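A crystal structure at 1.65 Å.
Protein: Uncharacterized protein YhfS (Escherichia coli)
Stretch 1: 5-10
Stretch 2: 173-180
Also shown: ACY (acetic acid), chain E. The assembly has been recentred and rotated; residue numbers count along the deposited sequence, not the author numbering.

Stretch 1 5-10: PLQSLT
Stretch 2, residues 173-180: YAVMKVAR

Neither stretch forms a regular helix or strand. Residues 5-10 run extended throughout, with phi between -64° and -85° and psi between 114° and 169°. Residues 173-180 are more folded: Tyr173 (75/2) and Met176 (66/9, a selenomethionine) have positive phi, Ala174 lies at -110/-24, Val175 at -64/133 and Lys177 at -117/-15, before the chain extends at Val178 (-129/169), followed by Ala179 (-65/-42) and Arg180 (-138/124). The turn is closed by the hydrogen bond from Lys177 N to Ala174 O (3.0 Å), with a weak one from Val178 N to the same Ala174 O (3.3 Å).

The register is set by Ser8 and Val178, whose CA atoms lie 5.4 Å apart. One direct hydrogen bond crosses the contact, from Leu9 N to Lys177 O (3.1 Å, 139° at the hydrogen). The same carbonyl receives a CA-H...O contact from Ser8, with Ser8 CA to Lys177 O at 3.5 Å and 149° at the hydrogen. A water adds a second backbone link, donating to Gln7 O (2.7 Å) and accepting from Ala179 N (2.9 Å).

Around this polar link, 289 Å² is buried over both sides; Leu9, Val178 and Leu6 account for most of it. Leu6 and Leu9 share the m,t rotamer and point toward the second stretch. Leu6 CD1 meets Ala174 CB, an apolar methyl, at 4.0 Å, and Leu6 CB packs on Val178 CG1 at 3.9 Å. Leu9, buried, covers backbone: its CD1 lies 3.7 Å from Met176 O and its CD2 3.5 Å from Val178 C, with Leu9 CD2 to Ala179 CB at 4.4 Å. Val178 (chi1 m) points away overall, yet its CG1 comes within 3.6 Å of Gln7 O.

Ser8 (chi1 m) points away from the second stretch and donates from OG to OXT of an acetic acid (2.6 Å), probably from the crystallisation liquor. The methyl CH3 of the acetic acid lies 3.9 Å from Leu6 CB and 3.8 Å from Val178 CG1, an apolar setting for its apolar end, while its O is 3.3 Å from Lys177 CD. Lys177 (m, t, -121°, t) also points away, and its NZ makes a weak hydrogen bond to Tyr173 O (3.1 Å). Its side chain stays clear of the first stretch; the residue acts through its carbonyl.

Gln7 (t, p, -125°) leads its amide away, suiting its exposed position. Thr10 (p) makes no contact across; it N-caps a helix beginning just past the stretch. Pro5 is C-gamma endo; Tyr173 is m, -42°, Val175 t, Met176 m, m, t and Arg180 m, t, m, 168°.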

# COMPACT_ATOMS: atom_id res chain seq x y z
N PRO A 5 14.19 2.91 -1.00
CA PRO A 5 12.88 2.56 -1.55
C PRO A 5 12.73 1.06 -1.78
O PRO A 5 13.72 0.33 -1.91
CB PRO A 5 12.84 3.32 -2.89
CG PRO A 5 14.25 3.66 -3.20
CD PRO A 5 14.97 3.79 -1.90
N LEU A 6 11.48 0.61 -1.82
CA LEU A 6 11.18 -0.78 -2.12
C LEU A 6 11.62 -1.09 -3.55
O LEU A 6 11.70 -0.18 -4.38
CB LEU A 6 9.68 -1.04 -1.97
CG LEU A 6 9.12 -0.73 -0.58
CD1 LEU A 6 7.63 -1.08 -0.54
CD2 LEU A 6 9.89 -1.49 0.48
N GLN A 7 11.89 -2.36 -3.82
CA GLN A 7 12.38 -2.79 -5.12
C GLN A 7 11.22 -3.03 -6.09
O GLN A 7 10.42 -3.94 -5.90
CB GLN A 7 13.20 -4.08 -4.95
CG GLN A 7 13.75 -4.65 -6.25
CD GLN A 7 14.80 -3.77 -6.89
OE1 GLN A 7 14.68 -3.39 -8.06
NE2 GLN A 7 15.84 -3.45 -6.14
N SER A 8 11.15 -2.21 -7.15
CA SER A 8 10.07 -2.30 -8.12
C SER A 8 10.20 -3.54 -9.01
O SER A 8 11.30 -4.00 -9.30
CB SER A 8 10.06 -1.07 -9.04
OG SER A 8 9.94 0.14 -8.30
N LEU A 9 9.06 -4.07 -9.44
CA LEU A 9 9.06 -5.14 -10.43
C LEU A 9 9.43 -4.60 -11.80
O LEU A 9 9.04 -3.48 -12.16
CB LEU A 9 7.69 -5.82 -10.50
CG LEU A 9 7.18 -6.45 -9.20
CD1 LEU A 9 5.80 -7.07 -9.40
CD2 LEU A 9 8.16 -7.50 -8.69
N THR A 10 10.15 -5.40 -12.57
CA THR A 10 10.36 -5.08 -13.97
C THR A 10 9.08 -5.38 -14.74
O THR A 10 8.16 -6.01 -14.22
CB THR A 10 11.48 -5.92 -14.59
OG1 THR A 10 11.06 -7.29 -14.63
CG2 THR A 10 12.77 -5.80 -13.78
N TYR A 173 0.19 0.28 -1.00
CA TYR A 173 1.11 0.90 -1.96
C TYR A 173 2.29 -0.00 -2.32
O TYR A 173 3.18 0.39 -3.07
CB TYR A 173 1.63 2.25 -1.47
CG TYR A 173 0.65 3.39 -1.42
CD1 TYR A 173 -0.27 3.61 -2.45
CD2 TYR A 173 0.67 4.29 -0.36
CE1 TYR A 173 -1.14 4.69 -2.40
CE2 TYR A 173 -0.20 5.35 -0.31
CZ TYR A 173 -1.10 5.56 -1.33
OH TYR A 173 -1.96 6.65 -1.26
N ALA A 174 2.31 -1.21 -1.77
CA ALA A 174 3.34 -2.18 -2.15
C ALA A 174 2.78 -3.34 -2.98
O ALA A 174 3.53 -4.01 -3.70
CB ALA A 174 4.05 -2.72 -0.90
N VAL A 175 1.48 -3.61 -2.84
CA VAL A 175 0.89 -4.79 -3.47
C VAL A 175 0.99 -4.71 -4.98
O VAL A 175 0.70 -3.66 -5.56
CB VAL A 175 -0.57 -4.98 -3.04
CG1 VAL A 175 -1.19 -6.20 -3.73
CG2 VAL A 175 -0.66 -5.13 -1.52
N MSE A 176 1.42 -5.81 -5.60
CA MSE A 176 1.62 -5.88 -7.05
C MSE A 176 2.75 -4.99 -7.57
O MSE A 176 2.92 -4.85 -8.79
CB MSE A 176 0.34 -5.58 -7.84
CG MSE A 176 -0.73 -6.63 -7.71
SE MSE A 176 -0.02 -8.42 -8.16
CE MSE A 176 -1.67 -9.24 -8.83
N LYS A 177 3.53 -4.41 -6.67
CA LYS A 177 4.63 -3.55 -7.06
C LYS A 177 5.99 -4.11 -6.62
O LYS A 177 7.04 -3.65 -7.07
CB LYS A 177 4.44 -2.16 -6.46
CG LYS A 177 3.25 -1.41 -7.03
CD LYS A 177 3.51 0.09 -6.89
CE LYS A 177 2.45 0.76 -6.07
NZ LYS A 177 2.93 2.10 -5.63
N VAL A 178 5.95 -5.10 -5.72
CA VAL A 178 7.15 -5.79 -5.25
C VAL A 178 6.96 -7.30 -5.36
O VAL A 178 5.85 -7.79 -5.60
CB VAL A 178 7.50 -5.43 -3.78
CG1 VAL A 178 7.68 -3.92 -3.63
CG2 VAL A 178 6.42 -5.94 -2.83
N ALA A 179 8.05 -8.04 -5.18
CA ALA A 179 8.00 -9.49 -5.37
C ALA A 179 7.10 -10.21 -4.37
O ALA A 179 6.36 -11.13 -4.74
CB ALA A 179 9.41 -10.07 -5.35
N ARG A 180 7.18 -9.82 -3.10
CA ARG A 180 6.44 -10.52 -2.04
C ARG A 180 5.80 -9.55 -1.05
O ARG A 180 6.48 -8.72 -0.46
CB ARG A 180 7.38 -11.46 -1.28
CG ARG A 180 7.92 -12.62 -2.13
CD ARG A 180 8.56 -13.71 -1.24
NE ARG A 180 9.76 -13.23 -0.56
CZ ARG A 180 10.37 -13.88 0.43
NH1 ARG A 180 9.90 -15.03 0.87
NH2 ARG A 180 11.46 -13.36 0.99
C ACY E . 7.23 0.52 -6.23
O ACY E . 6.34 1.20 -5.67
OXT ACY E . 7.58 0.68 -7.43
CH3 ACY E . 7.89 -0.56 -5.42
O HOH W 1 10.53 -6.59 -5.54